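Local coordinates for protein transcriptional regulator, LacI family (Corynebacterium glutamicum, PDB 3H5T) that acts as an inositol-dependent transcriptional activator of ino1, binding a palindromic promoter motif and taking part in the regulation of cell wall biogenesis, at residues 74-79 and 108-112; 129-134 and 147-153; 252-256 and 282-286; 312-318 and 350-356. All blocks are in the same frame, centred on the assembly; numbering follows the deposited sequence.

Contact 1 of 4, residues 74-79 and 108-112; sequences LLTEDL and PASPA
Two parallel strands run out of their sheet side by side. Leu74 and Leu75 are the last strand residues of 74-79, and Pro108 is the last of its own strand; Leu75 pairs with Pro108 (CA-CA 5.2 Å) and Thr76 lies next to Ala109 (CA-CA 4.5 Å). One backbone hydrogen bond crosses, from Ala109 N to Leu75 O, 2.7 Å and nearly straight at 169°. Beyond it Thr76 turns out of the extended conformation (psi 42°), and Thr76 CA makes a CH...O contact of 3.1 Å with Ala109 O. Two apolar contacts flank this ladder end: Leu74 CG (chi1 t) reaches Ala109 CB at 4.1 Å, and Leu79 CD1 (t, p) comes back onto Pro108 CG at 3.5 Å. In van der Waals contact, Pro111 CB rests 3.4 Å from Thr76 O. Among the polar groups, Ser110 OG accepts from Ala112 N at 3.2 Å, an ST turn, while the carboxylate of Glu77 forms a salt bridge with Arg198. These C-terminal ends of neighbouring strands 70-75 and 103-108 in the Rossmann-like LacI-family fold face the second subdomain, where Pro111 touches Arg198 and Trp248, and probably border the effector cleft.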
loop_
_atom_site.group_PDB
_atom_site.type_symbol
_atom_site.label_atom_id
_atom_site.label_comp_id
_atom_site.label_asym_id
_atom_site.label_seq_id
_atom_site.Cartn_x
_atom_site.Cartn_y
_atom_site.Cartn_z
ATOM N N LEU A 74 -2.680 -8.405 9.376
ATOM C CA LEU A 74 -3.180 -7.541 10.422
ATOM C C LEU A 74 -3.295 -6.138 9.878
ATOM O O LEU A 74 -2.311 -5.543 9.451
ATOM C CB LEU A 74 -2.247 -7.551 11.627
ATOM C CG LEU A 74 -2.796 -6.805 12.845
ATOM C CD1 LEU A 74 -2.787 -7.723 14.058
ATOM C CD2 LEU A 74 -1.974 -5.560 13.087
ATOM N N LEU A 75 -4.515 -5.620 9.899
ATOM C CA LEU A 75 -4.805 -4.287 9.396
ATOM C C LEU A 75 -5.263 -3.431 10.576
ATOM O O LEU A 75 -6.262 -3.734 11.230
ATOM C CB LEU A 75 -5.918 -4.375 8.332
ATOM C CG LEU A 75 -6.050 -3.263 7.288
ATOM C CD1 LEU A 75 -4.780 -3.185 6.483
ATOM C CD2 LEU A 75 -7.203 -3.546 6.356
ATOM N N THR A 76 -4.528 -2.363 10.853
ATOM C CA THR A 76 -4.886 -1.478 11.949
ATOM C C THR A 76 -5.926 -0.445 11.444
ATOM O O THR A 76 -5.879 0.743 11.764
ATOM C CB THR A 76 -3.590 -0.827 12.533
ATOM O OG1 THR A 76 -3.809 -0.501 13.903
ATOM C CG2 THR A 76 -3.184 0.417 11.770
ATOM N N GLU A 77 -6.875 -0.945 10.653
ATOM C CA GLU A 77 -7.953 -0.147 10.059
ATOM C C GLU A 77 -9.231 -0.969 10.023
ATOM O O GLU A 77 -9.224 -2.155 10.352
ATOM C CB GLU A 77 -7.643 0.221 8.599
ATOM C CG GLU A 77 -6.363 0.959 8.356
ATOM C CD GLU A 77 -6.339 2.282 9.058
ATOM O OE1 GLU A 77 -7.415 2.722 9.517
ATOM O OE2 GLU A 77 -5.245 2.884 9.144
ATOM N N ASP A 78 -10.327 -0.334 9.608
ATOM C CA ASP A 78 -11.598 -1.034 9.459
ATOM C C ASP A 78 -11.393 -2.019 8.303
ATOM O O ASP A 78 -10.689 -1.715 7.332
ATOM C CB ASP A 78 -12.726 -0.064 9.089
ATOM C CG ASP A 78 -13.220 0.747 10.275
ATOM O OD1 ASP A 78 -13.496 0.137 11.337
ATOM O OD2 ASP A 78 -13.349 1.991 10.142
ATOM N N LEU A 79 -12.002 -3.193 8.410
ATOM C CA LEU A 79 -11.894 -4.216 7.379
ATOM C C LEU A 79 -12.199 -3.694 5.976
ATOM O O LEU A 79 -11.728 -4.263 4.991
ATOM C CB LEU A 79 -12.843 -5.370 7.693
ATOM C CG LEU A 79 -12.556 -6.667 6.952
ATOM C CD1 LEU A 79 -11.133 -7.120 7.256
ATOM C CD2 LEU A 79 -13.560 -7.718 7.382
ATOM N N PRO A 108 -8.907 -7.314 11.434
ATOM C CA PRO A 108 -9.197 -5.907 11.721
ATOM C C PRO A 108 -8.755 -5.511 13.128
ATOM O O PRO A 108 -9.373 -5.917 14.107
ATOM C CB PRO A 108 -10.722 -5.825 11.589
ATOM C CG PRO A 108 -11.100 -7.036 10.797
ATOM C CD PRO A 108 -10.156 -8.080 11.325
ATOM N N ALA A 109 -7.705 -4.706 13.235
ATOM C CA ALA A 109 -7.224 -4.288 14.543
ATOM C C ALA A 109 -7.523 -2.819 14.773
ATOM O O ALA A 109 -7.220 -1.978 13.928
ATOM C CB ALA A 109 -5.736 -4.536 14.649
ATOM N N SER A 110 -8.114 -2.500 15.916
ATOM C CA SER A 110 -8.436 -1.111 16.212
ATOM C C SER A 110 -7.194 -0.265 16.473
ATOM O O SER A 110 -6.283 -0.684 17.191
ATOM C CB SER A 110 -9.353 -1.012 17.428
ATOM O OG SER A 110 -9.523 0.351 17.791
ATOM N N PRO A 111 -7.143 0.937 15.878
ATOM C CA PRO A 111 -6.020 1.869 16.036
ATOM C C PRO A 111 -6.217 2.858 17.189
ATOM O O PRO A 111 -5.389 3.739 17.404
ATOM C CB PRO A 111 -5.975 2.568 14.685
ATOM C CG PRO A 111 -7.422 2.673 14.344
ATOM C CD PRO A 111 -7.947 1.294 14.693
ATOM N N ALA A 112 -7.315 2.700 17.927
ATOM C CA ALA A 112 -7.652 3.580 19.050
ATOM C C ALA A 112 -6.631 3.545 20.185
ATOM O O ALA A 112 -6.062 2.502 20.490
ATOM C CB ALA A 112 -9.033 3.223 19.581
#

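Contact 2 of 4, residues 129-134 and 147-153; sequences VDGVVI and IRARGLP
Segment 129-134 is extended from Gly131 (-165/164) through Ile134, after a kink at Asp130 (-89/-12). Segment 147-153 finishes a helix and turns back toward the sheet: Gly151 has positive phi (66/35), and the bonds Leu152 N to Ile147 O (3.2 Å) and Gly151 N to Arg148 O (3.0 Å) make the helix end a Schellman motif. Leu152 and Pro153 then run extended, bringing Pro153 CA to 5.0 Å from Gly131 CA, and Val132 N donates to Pro153 O at 3.0 Å (159°). The same carbonyl oxygen, Pro153 O, is 3.5 Å from Gly131 CA. This is the return half of a beta-alpha-beta crossover: strand 132-135, helix 142-150, then strand 154-157 alongside the first. Val132 (chi1 p) and Ile134 (m, t) point at the helix, and Ile147 (m, t) answers from it, its CD1 3.5 Å from Ile134 CD1 and 3.8 Å from Val132 CG1. Leu152 (t, p) fills the gap under the turn, with CD2 3.7 Å from Val132 CG1 and CD1 3.5 Å from Val129 O. Val133 faces the other way, onto Ala328 and Leu332 of helix 321-336. Arg150 passes Val129, its NH1 hydrogen-bonded to Val124 O and Ala127 O.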
loop_
_atom_site.group_PDB
_atom_site.type_symbol
_atom_site.label_atom_id
_atom_site.label_comp_id
_atom_site.label_asym_id
_atom_site.label_seq_id
_atom_site.Cartn_x
_atom_site.Cartn_y
_atom_site.Cartn_z
ATOM N N VAL A 129 -4.241 -18.542 12.123
ATOM C CA VAL A 129 -3.260 -18.489 11.052
ATOM C C VAL A 129 -1.895 -19.035 11.448
ATOM O O VAL A 129 -1.542 -19.046 12.626
ATOM C CB VAL A 129 -3.097 -17.031 10.537
ATOM C CG1 VAL A 129 -4.419 -16.530 10.002
ATOM C CG2 VAL A 129 -2.606 -16.121 11.660
ATOM N N ASP A 130 -1.139 -19.491 10.449
ATOM C CA ASP A 130 0.199 -20.034 10.660
ATOM C C ASP A 130 1.240 -18.920 10.574
ATOM O O ASP A 130 2.403 -19.114 10.922
ATOM C CB ASP A 130 0.532 -21.094 9.597
ATOM C CG ASP A 130 -0.419 -22.289 9.622
ATOM O OD1 ASP A 130 -0.617 -22.891 10.703
ATOM O OD2 ASP A 130 -0.955 -22.636 8.545
ATOM N N GLY A 131 0.814 -17.759 10.087
ATOM C CA GLY A 131 1.720 -16.635 9.953
ATOM C C GLY A 131 0.962 -15.344 9.722
ATOM O O GLY A 131 -0.219 -15.365 9.379
ATOM N N VAL A 132 1.631 -14.214 9.900
ATOM C CA VAL A 132 0.958 -12.944 9.712
ATOM C C VAL A 132 1.786 -11.873 9.014
ATOM O O VAL A 132 2.956 -11.673 9.318
ATOM C CB VAL A 132 0.476 -12.375 11.067
ATOM C CG1 VAL A 132 1.657 -12.175 11.987
ATOM C CG2 VAL A 132 -0.274 -11.051 10.851
ATOM N N VAL A 133 1.159 -11.193 8.064
ATOM C CA VAL A 133 1.802 -10.101 7.348
ATOM C C VAL A 133 1.307 -8.852 8.056
ATOM O O VAL A 133 0.112 -8.550 8.018
ATOM C CB VAL A 133 1.355 -10.048 5.866
ATOM C CG1 VAL A 133 1.835 -8.756 5.230
ATOM C CG2 VAL A 133 1.899 -11.261 5.117
ATOM N N ILE A 134 2.203 -8.145 8.737
ATOM C CA ILE A 134 1.786 -6.948 9.438
ATOM C C ILE A 134 1.815 -5.822 8.440
ATOM O O ILE A 134 2.860 -5.512 7.860
ATOM C CB ILE A 134 2.695 -6.644 10.643
ATOM C CG1 ILE A 134 2.516 -7.748 11.694
ATOM C CG2 ILE A 134 2.333 -5.301 11.242
ATOM C CD1 ILE A 134 3.444 -7.670 12.882
ATOM N N ILE A 147 1.628 -10.307 18.860
ATOM C CA ILE A 147 2.098 -11.274 17.870
ATOM C C ILE A 147 3.421 -11.908 18.305
ATOM O O ILE A 147 3.653 -13.093 18.073
ATOM C CB ILE A 147 2.284 -10.597 16.486
ATOM C CG1 ILE A 147 0.913 -10.263 15.898
ATOM C CG2 ILE A 147 3.073 -11.495 15.552
ATOM C CD1 ILE A 147 0.962 -9.524 14.586
ATOM N N ARG A 148 4.278 -11.109 18.937
ATOM C CA ARG A 148 5.579 -11.574 19.419
ATOM C C ARG A 148 5.397 -12.546 20.586
ATOM O O ARG A 148 6.101 -13.558 20.690
ATOM C CB ARG A 148 6.414 -10.377 19.883
ATOM C CG ARG A 148 7.830 -10.710 20.307
ATOM C CD ARG A 148 8.513 -9.502 20.923
ATOM N NE ARG A 148 8.501 -8.346 20.031
ATOM C CZ ARG A 148 9.190 -8.277 18.902
ATOM N NH1 ARG A 148 9.951 -9.294 18.530
ATOM N NH2 ARG A 148 9.105 -7.202 18.135
ATOM N N ALA A 149 4.446 -12.230 21.463
ATOM C CA ALA A 149 4.160 -13.054 22.629
ATOM C C ALA A 149 3.592 -14.404 22.222
ATOM O O ALA A 149 3.709 -15.371 22.964
ATOM C CB ALA A 149 3.186 -12.337 23.551
ATOM N N ARG A 150 2.966 -14.468 21.050
ATOM C CA ARG A 150 2.395 -15.716 20.569
ATOM C C ARG A 150 3.454 -16.473 19.751
ATOM O O ARG A 150 3.293 -17.655 19.437
ATOM C CB ARG A 150 1.147 -15.427 19.715
ATOM C CG ARG A 150 0.564 -16.661 19.035
ATOM C CD ARG A 150 -0.705 -16.378 18.232
ATOM N NE ARG A 150 -1.094 -17.571 17.483
ATOM C CZ ARG A 150 -2.248 -17.728 16.840
ATOM N NH1 ARG A 150 -3.156 -16.761 16.845
ATOM N NH2 ARG A 150 -2.503 -18.865 16.202
ATOM N N GLY A 151 4.548 -15.790 19.426
ATOM C CA GLY A 151 5.598 -16.425 18.649
ATOM C C GLY A 151 5.130 -16.755 17.243
ATOM O O GLY A 151 5.523 -17.765 16.663
ATOM N N LEU A 152 4.285 -15.890 16.694
ATOM C CA LEU A 152 3.736 -16.068 15.348
ATOM C C LEU A 152 4.703 -15.529 14.292
ATOM O O LEU A 152 5.091 -14.364 14.336
ATOM C CB LEU A 152 2.395 -15.332 15.247
ATOM C CG LEU A 152 1.416 -15.627 14.106
ATOM C CD1 LEU A 152 0.983 -17.087 14.151
ATOM C CD2 LEU A 152 0.199 -14.706 14.244
ATOM N N PRO A 153 5.121 -16.380 13.341
ATOM C CA PRO A 153 6.046 -15.910 12.302
ATOM C C PRO A 153 5.440 -14.662 11.661
ATOM O O PRO A 153 4.281 -14.675 11.240
ATOM C CB PRO A 153 6.100 -17.088 11.328
ATOM C CG PRO A 153 5.870 -18.271 12.211
ATOM C CD PRO A 153 4.762 -17.794 13.129
#

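Contact 3 of 4, residues 252-256 and 282-286; sequences RQHNF and GVLEY
Phe256 and Glu285 bury the most surface where helices 252-265 and 277-289 cross, with Gly282 where their backbones draw together. The local axes approach to 8.5 Å at a signed crossing angle of -69°, and the nearest CA atoms, of Phe256 and Gly282, are 4.2 Å apart. Gly282 CA lies 3.8 Å from Asn255 O, and Gly282 O the same distance from Phe256 CA; a CB on residue 282 would run into Asn255 O, so the approach depends on the missing side chain. Phe256 (chi1 t, chi2 91°) lays its ring along the second helix: CE1 is 3.6 Å from both Glu285 O, at the ring edge, and Tyr286 CA, and 4.1 Å from Tyr286 CB. Glu285 (t, t) reaches across to Arg252, extended through chi3. Their salt bridge, Arg252 NH2 to Glu285 OE1 at 2.9 Å, rests on charge alone, the oxygen lying over the guanidinium face, and the position of OE1 is less certain. A water donates to Arg252 O (2.7 Å) and, weakly and with the same doubt, to Glu285 OE1 (3.3 Å). Such a glycine-mediated crossing joins two helices of the subdomain built on the sheet of strands 271-274 and 299-302.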
loop_
_atom_site.group_PDB
_atom_site.type_symbol
_atom_site.label_atom_id
_atom_site.label_comp_id
_atom_site.label_asym_id
_atom_site.label_seq_id
_atom_site.Cartn_x
_atom_site.Cartn_y
_atom_site.Cartn_z
ATOM N N ARG A 252 -12.833 8.961 1.813
ATOM C CA ARG A 252 -13.059 9.872 0.711
ATOM C C ARG A 252 -13.654 11.146 1.315
ATOM O O ARG A 252 -13.337 12.251 0.882
ATOM C CB ARG A 252 -14.025 9.241 -0.300
ATOM C CG ARG A 252 -14.303 10.094 -1.524
ATOM C CD ARG A 252 -15.146 9.329 -2.543
ATOM N NE ARG A 252 -15.622 10.182 -3.629
ATOM C CZ ARG A 252 -16.469 11.194 -3.467
ATOM N NH1 ARG A 252 -16.939 11.484 -2.260
ATOM N NH2 ARG A 252 -16.852 11.916 -4.513
ATOM N N GLN A 253 -14.489 10.979 2.337
ATOM C CA GLN A 253 -15.133 12.104 3.012
ATOM C C GLN A 253 -14.195 12.900 3.920
ATOM O O GLN A 253 -14.299 14.120 3.999
ATOM C CB GLN A 253 -16.333 11.619 3.828
ATOM C CG GLN A 253 -17.118 12.738 4.505
ATOM C CD GLN A 253 -17.692 13.742 3.508
ATOM O OE1 GLN A 253 -18.321 13.364 2.507
ATOM N NE2 GLN A 253 -17.486 15.027 3.783
ATOM N N HIS A 254 -13.296 12.217 4.618
ATOM C CA HIS A 254 -12.349 12.891 5.498
ATOM C C HIS A 254 -11.247 13.558 4.680
ATOM O O HIS A 254 -10.755 14.623 5.056
ATOM C CB HIS A 254 -11.715 11.903 6.481
ATOM C CG HIS A 254 -12.601 11.529 7.630
ATOM N ND1 HIS A 254 -13.927 11.186 7.472
ATOM C CD2 HIS A 254 -12.333 11.393 8.951
ATOM C CE1 HIS A 254 -14.437 10.851 8.642
ATOM N NE2 HIS A 254 -13.491 10.966 9.556
ATOM N N ASN A 255 -10.855 12.930 3.571
ATOM C CA ASN A 255 -9.815 13.498 2.713
ATOM C C ASN A 255 -10.304 14.834 2.170
ATOM O O ASN A 255 -9.535 15.775 2.011
ATOM C CB ASN A 255 -9.489 12.576 1.529
ATOM C CG ASN A 255 -8.871 11.262 1.956
ATOM O OD1 ASN A 255 -8.188 11.182 2.986
ATOM N ND2 ASN A 255 -9.088 10.225 1.159
ATOM N N PHE A 256 -11.599 14.891 1.878
ATOM C CA PHE A 256 -12.244 16.094 1.361
ATOM C C PHE A 256 -12.244 17.180 2.443
ATOM O O PHE A 256 -11.762 18.292 2.230
ATOM C CB PHE A 256 -13.685 15.767 0.962
ATOM C CG PHE A 256 -14.477 16.960 0.521
ATOM C CD1 PHE A 256 -14.511 17.332 -0.816
ATOM C CD2 PHE A 256 -15.191 17.715 1.450
ATOM C CE1 PHE A 256 -15.248 18.447 -1.226
ATOM C CE2 PHE A 256 -15.929 18.827 1.056
ATOM C CZ PHE A 256 -15.961 19.196 -0.283
ATOM N N GLY A 282 -8.697 14.171 -2.492
ATOM C CA GLY A 282 -9.613 14.900 -1.643
ATOM C C GLY A 282 -9.427 16.377 -1.939
ATOM O O GLY A 282 -10.346 17.171 -1.780
ATOM N N VAL A 283 -8.224 16.733 -2.377
ATOM C CA VAL A 283 -7.886 18.107 -2.721
ATOM C C VAL A 283 -8.479 18.459 -4.083
ATOM O O VAL A 283 -8.830 19.615 -4.335
ATOM C CB VAL A 283 -6.356 18.320 -2.804
ATOM C CG1 VAL A 283 -6.059 19.712 -3.311
ATOM C CG2 VAL A 283 -5.721 18.111 -1.444
ATOM N N LEU A 284 -8.577 17.462 -4.962
ATOM C CA LEU A 284 -9.134 17.676 -6.299
ATOM C C LEU A 284 -10.652 17.739 -6.210
ATOM O O LEU A 284 -11.289 18.571 -6.860
ATOM C CB LEU A 284 -8.698 16.555 -7.247
ATOM C CG LEU A 284 -7.193 16.518 -7.552
ATOM C CD1 LEU A 284 -6.819 15.232 -8.289
ATOM C CD2 LEU A 284 -6.827 17.739 -8.366
ATOM N N GLU A 285 -11.227 16.863 -5.394
ATOM C CA GLU A 285 -12.665 16.844 -5.217
ATOM C C GLU A 285 -13.078 18.133 -4.521
ATOM O O GLU A 285 -14.203 18.599 -4.695
ATOM C CB GLU A 285 -13.090 15.639 -4.380
ATOM C CG GLU A 285 -14.594 15.386 -4.388
ATOM C CD GLU A 285 -14.985 14.144 -3.605
ATOM O OE1 GLU A 285 -14.327 13.091 -3.784
ATOM O OE2 GLU A 285 -15.954 14.217 -2.819
ATOM N N TYR A 286 -12.170 18.714 -3.734
ATOM C CA TYR A 286 -12.485 19.966 -3.046
ATOM C C TYR A 286 -12.355 21.156 -3.987
ATOM O O TYR A 286 -13.238 22.007 -4.029
ATOM C CB TYR A 286 -11.583 20.220 -1.833
ATOM C CG TYR A 286 -11.751 21.641 -1.350
ATOM C CD1 TYR A 286 -12.964 22.071 -0.814
ATOM C CD2 TYR A 286 -10.750 22.592 -1.553
ATOM C CE1 TYR A 286 -13.185 23.412 -0.504
ATOM C CE2 TYR A 286 -10.964 23.942 -1.244
ATOM C CZ TYR A 286 -12.184 24.337 -0.725
ATOM O OH TYR A 286 -12.413 25.656 -0.440
HETATM O O HOH W 1 -12.059 12.680 -1.416
#

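Contact 4 of 4, residues 312-318 and 350-356; sequences RDLTTVI and SFHPGST
Ten hydrogen bonds join these segments in an antiparallel beta ladder that runs into a tightly bonded loop. Edge strand 316-318 pairs with 344-352 where the two subdomains join; the backbones of Thr315 and Val317 also bond Gly302 and Asp304, beside the second sheet. Thr316 and His352 exchange bonds (Thr316 N to His352 O 3.2 Å, His352 N to Thr316 O 2.8 Å), as do Ile318 and Ser350 (Ile318 N to Ser350 O 2.8 Å, Ser350 N to Ile318 O 3.1 Å); Val317 and Phe351 are the non-hydrogen-bonded pair between. Asp313, C-prime residue of a Schellman motif, offers its O to Ser355 N (2.8 Å) and Ser355 OG (3.0 Å). Thr315 N donates to Thr356 OG1 (3.0 Å), Thr356 N to Thr315 OG1 (3.2 Å), and Thr315 OG1 to Pro353 O (2.9 Å). Thr356 OG1 also bonds Leu300 O. His352 (chi1 t) sends ND1 to Leu314 O at 3.1 Å. At Gly354 (57/-159) a CB would strike Thr315 CA. Phe351 (t), also packed on helix 178-186, brings its CZ to 3.4 Å from Thr315 CG2.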
loop_
_atom_site.group_PDB
_atom_site.type_symbol
_atom_site.label_atom_id
_atom_site.label_comp_id
_atom_site.label_asym_id
_atom_site.label_seq_id
_atom_site.Cartn_x
_atom_site.Cartn_y
_atom_site.Cartn_z
ATOM N N ARG A 312 -5.430 10.359 -14.015
ATOM C CA ARG A 312 -5.583 11.809 -13.916
ATOM C C ARG A 312 -4.226 12.415 -14.225
ATOM O O ARG A 312 -4.086 13.624 -14.356
ATOM C CB ARG A 312 -5.997 12.207 -12.492
ATOM C CG ARG A 312 -7.237 13.101 -12.412
ATOM C CD ARG A 312 -6.930 14.566 -12.082
ATOM N NE ARG A 312 -6.000 15.178 -13.025
ATOM C CZ ARG A 312 -5.777 16.486 -13.117
ATOM N NH1 ARG A 312 -6.422 17.334 -12.330
ATOM N NH2 ARG A 312 -4.891 16.945 -13.992
ATOM N N ASP A 313 -3.225 11.552 -14.350
ATOM C CA ASP A 313 -1.860 11.986 -14.601
ATOM C C ASP A 313 -1.464 12.960 -13.501
ATOM O O ASP A 313 -1.018 14.076 -13.761
ATOM C CB ASP A 313 -1.724 12.663 -15.964
ATOM C CG ASP A 313 -0.275 12.883 -16.347
ATOM O OD1 ASP A 313 0.510 11.917 -16.260
ATOM O OD2 ASP A 313 0.087 14.012 -16.732
ATOM N N LEU A 314 -1.650 12.516 -12.266
ATOM C CA LEU A 314 -1.323 13.301 -11.079
ATOM C C LEU A 314 0.184 13.262 -10.860
ATOM O O LEU A 314 0.811 12.225 -11.068
ATOM C CB LEU A 314 -2.011 12.682 -9.860
ATOM C CG LEU A 314 -1.783 13.280 -8.471
ATOM C CD1 LEU A 314 -2.641 14.521 -8.363
ATOM C CD2 LEU A 314 -2.161 12.267 -7.368
ATOM N N THR A 315 0.773 14.382 -10.456
ATOM C CA THR A 315 2.204 14.392 -10.176
ATOM C C THR A 315 2.289 13.587 -8.884
ATOM O O THR A 315 1.594 13.905 -7.917
ATOM C CB THR A 315 2.716 15.808 -9.925
ATOM O OG1 THR A 315 2.462 16.617 -11.079
ATOM C CG2 THR A 315 4.202 15.786 -9.643
ATOM N N THR A 316 3.119 12.549 -8.856
ATOM C CA THR A 316 3.190 11.712 -7.667
ATOM C C THR A 316 4.408 10.766 -7.649
ATOM O O THR A 316 5.164 10.694 -8.614
ATOM C CB THR A 316 1.874 10.877 -7.562
ATOM O OG1 THR A 316 1.852 10.144 -6.333
ATOM C CG2 THR A 316 1.755 9.907 -8.752
ATOM N N VAL A 317 4.585 10.055 -6.537
ATOM C CA VAL A 317 5.686 9.102 -6.375
ATOM C C VAL A 317 5.137 7.694 -6.608
ATOM O O VAL A 317 4.248 7.239 -5.882
ATOM C CB VAL A 317 6.285 9.167 -4.938
ATOM C CG1 VAL A 317 7.375 8.128 -4.771
ATOM C CG2 VAL A 317 6.836 10.560 -4.664
ATOM N N ILE A 318 5.640 6.997 -7.617
ATOM C CA ILE A 318 5.137 5.654 -7.864
ATOM C C ILE A 318 5.805 4.629 -6.967
ATOM O O ILE A 318 7.028 4.531 -6.902
ATOM C CB ILE A 318 5.305 5.229 -9.336
ATOM C CG1 ILE A 318 4.560 6.221 -10.238
ATOM C CG2 ILE A 318 4.762 3.795 -9.531
ATOM C CD1 ILE A 318 4.475 5.796 -11.675
ATOM N N SER A 350 9.687 5.515 -8.064
ATOM C CA SER A 350 10.073 6.327 -9.207
ATOM C C SER A 350 9.110 7.498 -9.291
ATOM O O SER A 350 7.901 7.323 -9.168
ATOM C CB SER A 350 10.023 5.508 -10.496
ATOM O OG SER A 350 8.719 5.011 -10.729
ATOM N N PHE A 351 9.650 8.691 -9.492
ATOM C CA PHE A 351 8.826 9.878 -9.577
ATOM C C PHE A 351 8.037 9.902 -10.881
ATOM O O PHE A 351 8.509 9.433 -11.911
ATOM C CB PHE A 351 9.705 11.128 -9.468
ATOM C CG PHE A 351 8.924 12.408 -9.353
ATOM C CD1 PHE A 351 7.954 12.560 -8.363
ATOM C CD2 PHE A 351 9.152 13.459 -10.239
ATOM C CE1 PHE A 351 7.216 13.739 -8.259
ATOM C CE2 PHE A 351 8.417 14.645 -10.144
ATOM C CZ PHE A 351 7.446 14.785 -9.151
ATOM N N HIS A 352 6.831 10.454 -10.824
ATOM C CA HIS A 352 5.961 10.559 -11.992
ATOM C C HIS A 352 5.664 12.046 -12.208
ATOM O O HIS A 352 4.734 12.592 -11.614
ATOM C CB HIS A 352 4.668 9.785 -11.733
ATOM C CG HIS A 352 3.746 9.724 -12.906
ATOM N ND1 HIS A 352 2.545 10.397 -12.945
ATOM C CD2 HIS A 352 3.838 9.051 -14.078
ATOM C CE1 HIS A 352 1.936 10.143 -14.090
ATOM N NE2 HIS A 352 2.700 9.328 -14.794
ATOM N N PRO A 353 6.462 12.721 -13.059
ATOM C CA PRO A 353 6.298 14.149 -13.354
ATOM C C PRO A 353 4.849 14.603 -13.416
ATOM O O PRO A 353 4.506 15.658 -12.896
ATOM C CB PRO A 353 7.032 14.303 -14.678
ATOM C CG PRO A 353 8.175 13.363 -14.503
ATOM C CD PRO A 353 7.504 12.133 -13.923
ATOM N N GLY A 354 4.005 13.801 -14.056
ATOM C CA GLY A 354 2.588 14.120 -14.141
ATOM C C GLY A 354 2.214 15.453 -14.762
ATOM O O GLY A 354 2.999 16.052 -15.497
ATOM N N SER A 355 1.006 15.923 -14.451
ATOM C CA SER A 355 0.507 17.177 -15.004
ATOM C C SER A 355 -0.205 18.085 -14.007
ATOM O O SER A 355 -1.248 18.655 -14.318
ATOM C CB SER A 355 -0.441 16.881 -16.157
ATOM O OG SER A 355 -1.607 16.245 -15.675
ATOM N N THR A 356 0.349 18.207 -12.808
ATOM C CA THR A 356 -0.216 19.081 -11.785
ATOM C C THR A 356 0.957 19.923 -11.270
ATOM O O THR A 356 1.035 20.273 -10.092
ATOM C CB THR A 356 -0.895 18.264 -10.631
ATOM O OG1 THR A 356 -0.017 17.226 -10.169
ATOM C CG2 THR A 356 -2.188 17.623 -11.118
#

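Contacts 1, 2 and 4 all reach the same sheet. Contacts 1 and 2 meet across neighbouring strands 70-75 and 132-135, where Leu74 N lies 3.1 Å from Val133 O, a probable hydrogen bond, and Leu74 packs on Ile147; contact 4 is at the far edge. Contact 3 belongs to helices of the other subdomain, which contact 4 also reaches through Leu300, Gly302 and Asp304; the two touch where Leu284 packs on Arg312 and Leu314. All four are partly buried. Contacts 1 and 2 have one crossing hydrogen bond each, with contact 2 the more aliphatic; contact 4 is dominated by hydrogen bonds and buries roughly twice the area of any other; contact 3 has none directly, relying on close backbones, an aromatic ring and charge.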